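Local coordinates for glucokinase (Streptomyces griseus, PDB 3VGL), which probably phosphorylates D-glucose with ATP to give glucose 6-phosphate, as a zinc-containing glucokinase of the ROK family, at residues V102-Y114 against G135-G147. Sequence-based numbering, arbitrary orientation.
Sequences VENDANAAAWGEY and GGGIIIGNKLRRG. With NA (sodium ion), chain C; BGC (beta-D-glucopyranose), chain D.
Asn107 and Gly136 meet through a sodium ion, which takes Asn107 OD1 at 2.5 Å and Gly136 O at 2.3 Å and so reconciles two oxygens that could not bond to each other. Asn104 OD1 and two waters complete the set seen round the metal. That same OD1 N-caps helix 105-116, accepting from Asn107 N, while Asn104 ND2 turns to glucose O4 and Gly66 O.

Charge pairing closes one flank. Arg146 presents its guanidinium side-on to Glu103: NE reaches OE1 at 2.8 Å almost straight (175°), on the syn lone pair, and NH2 donates to OE2 in a more bent bond. The two flat groups lie only 29° apart, with Leu144 CD2 over one guanidinium face. A leucine in place of Arg146 would probably leave the buried Glu103 carboxylate without either of these bonds.

Apolar contacts fill the middle. The bare backbone of Gly135 and Gly137 lets the Ala106 and Ala110 methyls sit directly on the strand, Ala110 CB 3.7 Å from Gly137 CA. Further along, Ile139 divides its branches: CD1 meets the Trp111 edge at CE3, and with CG1 anti to the carbonyl carbon (chi1 -56°), CG2 is left to lie over a Tyr114 face in a CH-pi contact. Beyond it, Asn142 ND2 donates to Tyr114 OH (2.9 Å) and also bonds Asp123.

Asp105 receives glucose O4 and O6 through OD1 and OD2. Helix against glycine-rich strand thus joins the two mixed sheets of the actin-like ATPase fold at the sugar pocket.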
loop_
_atom_site.group_PDB
_atom_site.type_symbol
_atom_site.label_atom_id
_atom_site.label_comp_id
_atom_site.label_asym_id
_atom_site.label_seq_id
_atom_site.Cartn_x
_atom_site.Cartn_y
_atom_site.Cartn_z
ATOM N N VAL A 102 21.637 -19.314 -24.730
ATOM C CA VAL A 102 20.361 -18.752 -24.290
ATOM C C VAL A 102 20.637 -17.750 -23.178
ATOM O O VAL A 102 21.267 -18.085 -22.178
ATOM C CB VAL A 102 19.378 -19.849 -23.797
ATOM C CG1 VAL A 102 18.118 -19.237 -23.190
ATOM C CG2 VAL A 102 19.017 -20.779 -24.946
ATOM N N GLU A 103 20.195 -16.511 -23.366
ATOM C CA GLU A 103 20.367 -15.481 -22.337
ATOM C C GLU A 103 18.980 -14.940 -22.008
ATOM O O GLU A 103 18.068 -15.013 -22.814
ATOM C CB GLU A 103 21.259 -14.336 -22.859
ATOM C CG GLU A 103 22.693 -14.759 -23.204
ATOM C CD GLU A 103 23.689 -14.652 -22.053
ATOM O OE1 GLU A 103 23.288 -14.414 -20.890
ATOM O OE2 GLU A 103 24.901 -14.820 -22.328
ATOM N N ASN A 104 18.808 -14.359 -20.830
ATOM C CA ASN A 104 17.576 -13.614 -20.581
ATOM C C ASN A 104 17.485 -12.434 -21.551
ATOM O O ASN A 104 18.498 -11.794 -21.867
ATOM C CB ASN A 104 17.542 -13.165 -19.117
ATOM C CG ASN A 104 16.480 -12.126 -18.862
ATOM O OD1 ASN A 104 16.766 -10.921 -18.916
ATOM N ND2 ASN A 104 15.252 -12.567 -18.600
ATOM N N ASP A 105 16.271 -12.142 -22.012
ATOM C CA ASP A 105 16.064 -11.104 -23.031
ATOM C C ASP A 105 16.522 -9.724 -22.626
ATOM O O ASP A 105 17.047 -8.993 -23.451
ATOM C CB ASP A 105 14.597 -11.056 -23.508
ATOM C CG ASP A 105 13.607 -10.691 -22.406
ATOM O OD1 ASP A 105 13.863 -10.998 -21.236
ATOM O OD2 ASP A 105 12.546 -10.114 -22.719
ATOM N N ALA A 106 16.273 -9.342 -21.379
ATOM C CA ALA A 106 16.652 -8.015 -20.965
ATOM C C ALA A 106 18.141 -7.950 -20.589
ATOM O O ALA A 106 18.769 -6.913 -20.724
ATOM C CB ALA A 106 15.742 -7.550 -19.829
ATOM N N ASN A 107 18.707 -9.079 -20.155
ATOM C CA ASN A 107 20.163 -9.183 -20.017
ATOM C C ASN A 107 20.793 -8.910 -21.382
ATOM O O ASN A 107 21.715 -8.118 -21.508
ATOM C CB ASN A 107 20.580 -10.573 -19.537
ATOM C CG ASN A 107 20.293 -10.814 -18.070
ATOM O OD1 ASN A 107 19.701 -9.966 -17.360
ATOM N ND2 ASN A 107 20.696 -11.978 -17.601
ATOM N N ALA A 108 20.211 -9.514 -22.416
ATOM C CA ALA A 108 20.727 -9.350 -23.783
ATOM C C ALA A 108 20.563 -7.896 -24.260
ATOM O O ALA A 108 21.492 -7.310 -24.842
ATOM C CB ALA A 108 20.050 -10.335 -24.722
ATOM N N ALA A 109 19.415 -7.284 -23.965
ATOM C CA ALA A 109 19.202 -5.870 -24.310
ATOM C C ALA A 109 20.248 -4.963 -23.639
ATOM O O ALA A 109 20.779 -4.052 -24.281
ATOM C CB ALA A 109 17.776 -5.427 -23.927
ATOM N N ALA A 110 20.519 -5.199 -22.349
ATOM C CA ALA A 110 21.542 -4.437 -21.626
ATOM C C ALA A 110 22.895 -4.543 -22.334
ATOM O O ALA A 110 23.582 -3.529 -22.571
ATOM C CB ALA A 110 21.657 -4.927 -20.189
ATOM N N TRP A 111 23.264 -5.775 -22.665
ATOM C CA TRP A 111 24.514 -6.022 -23.370
ATOM C C TRP A 111 24.540 -5.302 -24.736
ATOM O O TRP A 111 25.549 -4.654 -25.085
ATOM C CB TRP A 111 24.760 -7.532 -23.497
ATOM C CG TRP A 111 26.085 -7.828 -24.128
ATOM C CD1 TRP A 111 26.306 -8.282 -25.397
ATOM C CD2 TRP A 111 27.375 -7.651 -23.525
ATOM N NE1 TRP A 111 27.669 -8.403 -25.623
ATOM C CE2 TRP A 111 28.343 -8.027 -24.492
ATOM C CE3 TRP A 111 27.810 -7.208 -22.264
ATOM C CZ2 TRP A 111 29.724 -7.981 -24.229
ATOM C CZ3 TRP A 111 29.177 -7.160 -22.004
ATOM C CH2 TRP A 111 30.117 -7.554 -22.988
ATOM N N GLY A 112 23.451 -5.397 -25.504
ATOM C CA GLY A 112 23.376 -4.723 -26.822
ATOM C C GLY A 112 23.575 -3.224 -26.687
ATOM O O GLY A 112 24.305 -2.614 -27.455
ATOM N N GLU A 113 22.928 -2.622 -25.692
ATOM C CA GLU A 113 23.055 -1.176 -25.476
ATOM C C GLU A 113 24.428 -0.789 -24.954
ATOM O O GLU A 113 24.957 0.280 -25.292
ATOM C CB GLU A 113 21.953 -0.679 -24.537
ATOM C CG GLU A 113 20.570 -0.674 -25.216
ATOM C CD GLU A 113 20.497 0.336 -26.361
ATOM O OE1 GLU A 113 20.984 1.481 -26.193
ATOM O OE2 GLU A 113 19.913 0.003 -27.412
ATOM N N TYR A 114 25.013 -1.657 -24.135
ATOM C CA TYR A 114 26.351 -1.408 -23.595
ATOM C C TYR A 114 27.390 -1.406 -24.733
ATOM O O TYR A 114 28.255 -0.521 -24.825
ATOM C CB TYR A 114 26.693 -2.445 -22.525
ATOM C CG TYR A 114 28.138 -2.381 -22.118
ATOM C CD1 TYR A 114 28.632 -1.293 -21.395
ATOM C CD2 TYR A 114 29.018 -3.382 -22.496
ATOM C CE1 TYR A 114 29.977 -1.222 -21.047
ATOM C CE2 TYR A 114 30.357 -3.320 -22.160
ATOM C CZ TYR A 114 30.826 -2.243 -21.432
ATOM O OH TYR A 114 32.160 -2.195 -21.109
ATOM N N GLY A 135 11.631 -6.254 -17.810
ATOM C CA GLY A 135 12.884 -6.990 -17.647
ATOM C C GLY A 135 14.000 -6.068 -17.184
ATOM O O GLY A 135 13.920 -4.848 -17.296
ATOM N N GLY A 136 15.032 -6.658 -16.597
ATOM C CA GLY A 136 16.208 -5.896 -16.194
ATOM C C GLY A 136 17.502 -6.473 -16.753
ATOM O O GLY A 136 17.568 -7.638 -17.141
ATOM N N GLY A 137 18.544 -5.654 -16.755
ATOM C CA GLY A 137 19.878 -6.111 -17.135
ATOM C C GLY A 137 20.898 -5.268 -16.398
ATOM O O GLY A 137 20.722 -4.058 -16.239
ATOM N N ILE A 138 21.961 -5.911 -15.945
ATOM C CA ILE A 138 22.961 -5.278 -15.078
ATOM C C ILE A 138 24.330 -5.334 -15.746
ATOM O O ILE A 138 24.845 -6.412 -16.048
ATOM C CB ILE A 138 23.067 -6.030 -13.734
ATOM C CG1 ILE A 138 21.758 -5.981 -12.956
ATOM C CG2 ILE A 138 24.201 -5.437 -12.847
ATOM C CD1 ILE A 138 21.691 -7.044 -11.912
ATOM N N ILE A 139 24.917 -4.167 -15.976
ATOM C CA ILE A 139 26.337 -4.074 -16.349
ATOM C C ILE A 139 27.044 -3.404 -15.164
ATOM O O ILE A 139 26.737 -2.256 -14.811
ATOM C CB ILE A 139 26.567 -3.222 -17.602
ATOM C CG1 ILE A 139 25.770 -3.730 -18.812
ATOM C CG2 ILE A 139 28.086 -3.132 -17.908
ATOM C CD1 ILE A 139 26.131 -5.109 -19.303
ATOM N N ILE A 140 27.956 -4.142 -14.539
ATOM C CA ILE A 140 28.779 -3.610 -13.455
ATOM C C ILE A 140 30.226 -3.927 -13.775
ATOM O O ILE A 140 30.559 -5.073 -14.101
ATOM C CB ILE A 140 28.376 -4.184 -12.080
ATOM C CG1 ILE A 140 27.039 -3.575 -11.623
ATOM C CG2 ILE A 140 29.463 -3.899 -11.033
ATOM C CD1 ILE A 140 26.444 -4.231 -10.398
ATOM N N GLY A 141 31.081 -2.912 -13.685
ATOM C CA GLY A 141 32.498 -3.086 -14.040
ATOM C C GLY A 141 32.671 -3.655 -15.437
ATOM O O GLY A 141 33.471 -4.590 -15.650
ATOM N N ASN A 142 31.916 -3.101 -16.390
ATOM C CA ASN A 142 32.018 -3.440 -17.816
ATOM C C ASN A 142 31.637 -4.886 -18.178
ATOM O O ASN A 142 31.999 -5.389 -19.258
ATOM C CB ASN A 142 33.424 -3.075 -18.349
ATOM C CG ASN A 142 33.794 -1.653 -18.037
ATOM O OD1 ASN A 142 34.479 -1.386 -17.058
ATOM N ND2 ASN A 142 33.304 -0.723 -18.841
ATOM N N LYS A 143 30.884 -5.539 -17.292
ATOM C CA LYS A 143 30.508 -6.940 -17.463
ATOM C C LYS A 143 29.038 -7.150 -17.151
ATOM O O LYS A 143 28.524 -6.594 -16.186
ATOM C CB LYS A 143 31.301 -7.829 -16.517
ATOM C CG LYS A 143 32.793 -7.952 -16.845
ATOM C CD LYS A 143 33.292 -9.334 -16.488
ATOM C CE LYS A 143 33.881 -9.392 -15.105
ATOM N NZ LYS A 143 34.934 -10.449 -15.033
ATOM N N LEU A 144 28.384 -7.980 -17.959
ATOM C CA LEU A 144 27.014 -8.416 -17.666
ATOM C C LEU A 144 27.003 -9.292 -16.414
ATOM O O LEU A 144 27.827 -10.210 -16.274
ATOM C CB LEU A 144 26.460 -9.172 -18.884
ATOM C CG LEU A 144 24.999 -9.620 -18.847
ATOM C CD1 LEU A 144 24.024 -8.435 -18.749
ATOM C CD2 LEU A 144 24.700 -10.482 -20.089
ATOM N N ARG A 145 26.086 -8.996 -15.483
ATOM C CA ARG A 145 26.010 -9.746 -14.238
ATOM C C ARG A 145 24.711 -10.534 -14.131
ATOM O O ARG A 145 23.627 -9.962 -13.995
ATOM C CB ARG A 145 26.140 -8.819 -13.026
ATOM C CG ARG A 145 27.349 -7.891 -13.061
ATOM C CD ARG A 145 28.665 -8.660 -12.987
ATOM N NE ARG A 145 29.789 -7.740 -13.101
ATOM C CZ ARG A 145 31.052 -8.062 -12.822
ATOM N NH1 ARG A 145 31.358 -9.271 -12.376
ATOM N NH2 ARG A 145 32.008 -7.155 -12.967
ATOM N N ARG A 146 24.845 -11.853 -14.159
ATOM C CA ARG A 146 23.702 -12.761 -14.153
ATOM C C ARG A 146 23.425 -13.360 -12.772
ATOM O O ARG A 146 22.406 -14.020 -12.575
ATOM C CB ARG A 146 23.911 -13.878 -15.204
ATOM C CG ARG A 146 24.131 -13.366 -16.626
ATOM C CD ARG A 146 24.600 -14.519 -17.479
ATOM N NE ARG A 146 25.092 -14.125 -18.800
ATOM C CZ ARG A 146 26.327 -13.704 -19.062
ATOM N NH1 ARG A 146 27.229 -13.574 -18.084
ATOM N NH2 ARG A 146 26.659 -13.413 -20.313
ATOM N N GLY A 147 24.334 -13.136 -11.822
ATOM C CA GLY A 147 24.218 -13.663 -10.467
ATOM C C GLY A 147 24.642 -15.116 -10.325
ATOM O O GLY A 147 25.020 -15.761 -11.312
HETATM NA NA NA C . 17.240 -9.860 -16.869
HETATM C C2 BGC D . 10.295 -11.944 -17.029
HETATM C C3 BGC D . 11.721 -11.530 -17.385
HETATM C C4 BGC D . 11.778 -10.825 -18.741
HETATM C C5 BGC D . 10.749 -9.707 -18.731
HETATM C C6 BGC D . 10.702 -8.955 -20.065
HETATM C C1 BGC D . 9.397 -10.715 -17.115
HETATM O O1 BGC D . 8.056 -11.054 -16.896
HETATM O O2 BGC D . 10.306 -12.394 -15.661
HETATM O O3 BGC D . 12.564 -12.640 -17.403
HETATM O O4 BGC D . 13.065 -10.261 -18.920
HETATM O O5 BGC D . 9.450 -10.203 -18.446
HETATM O O6 BGC D . 10.375 -9.832 -21.130
HETATM O O HOH W 1 21.827 -8.759 -15.793
HETATM O O HOH W 2 33.854 -4.340 -21.967
HETATM O O HOH W 3 14.832 -9.615 -16.766
HETATM O O HOH W 4 16.941 -11.986 -15.686
#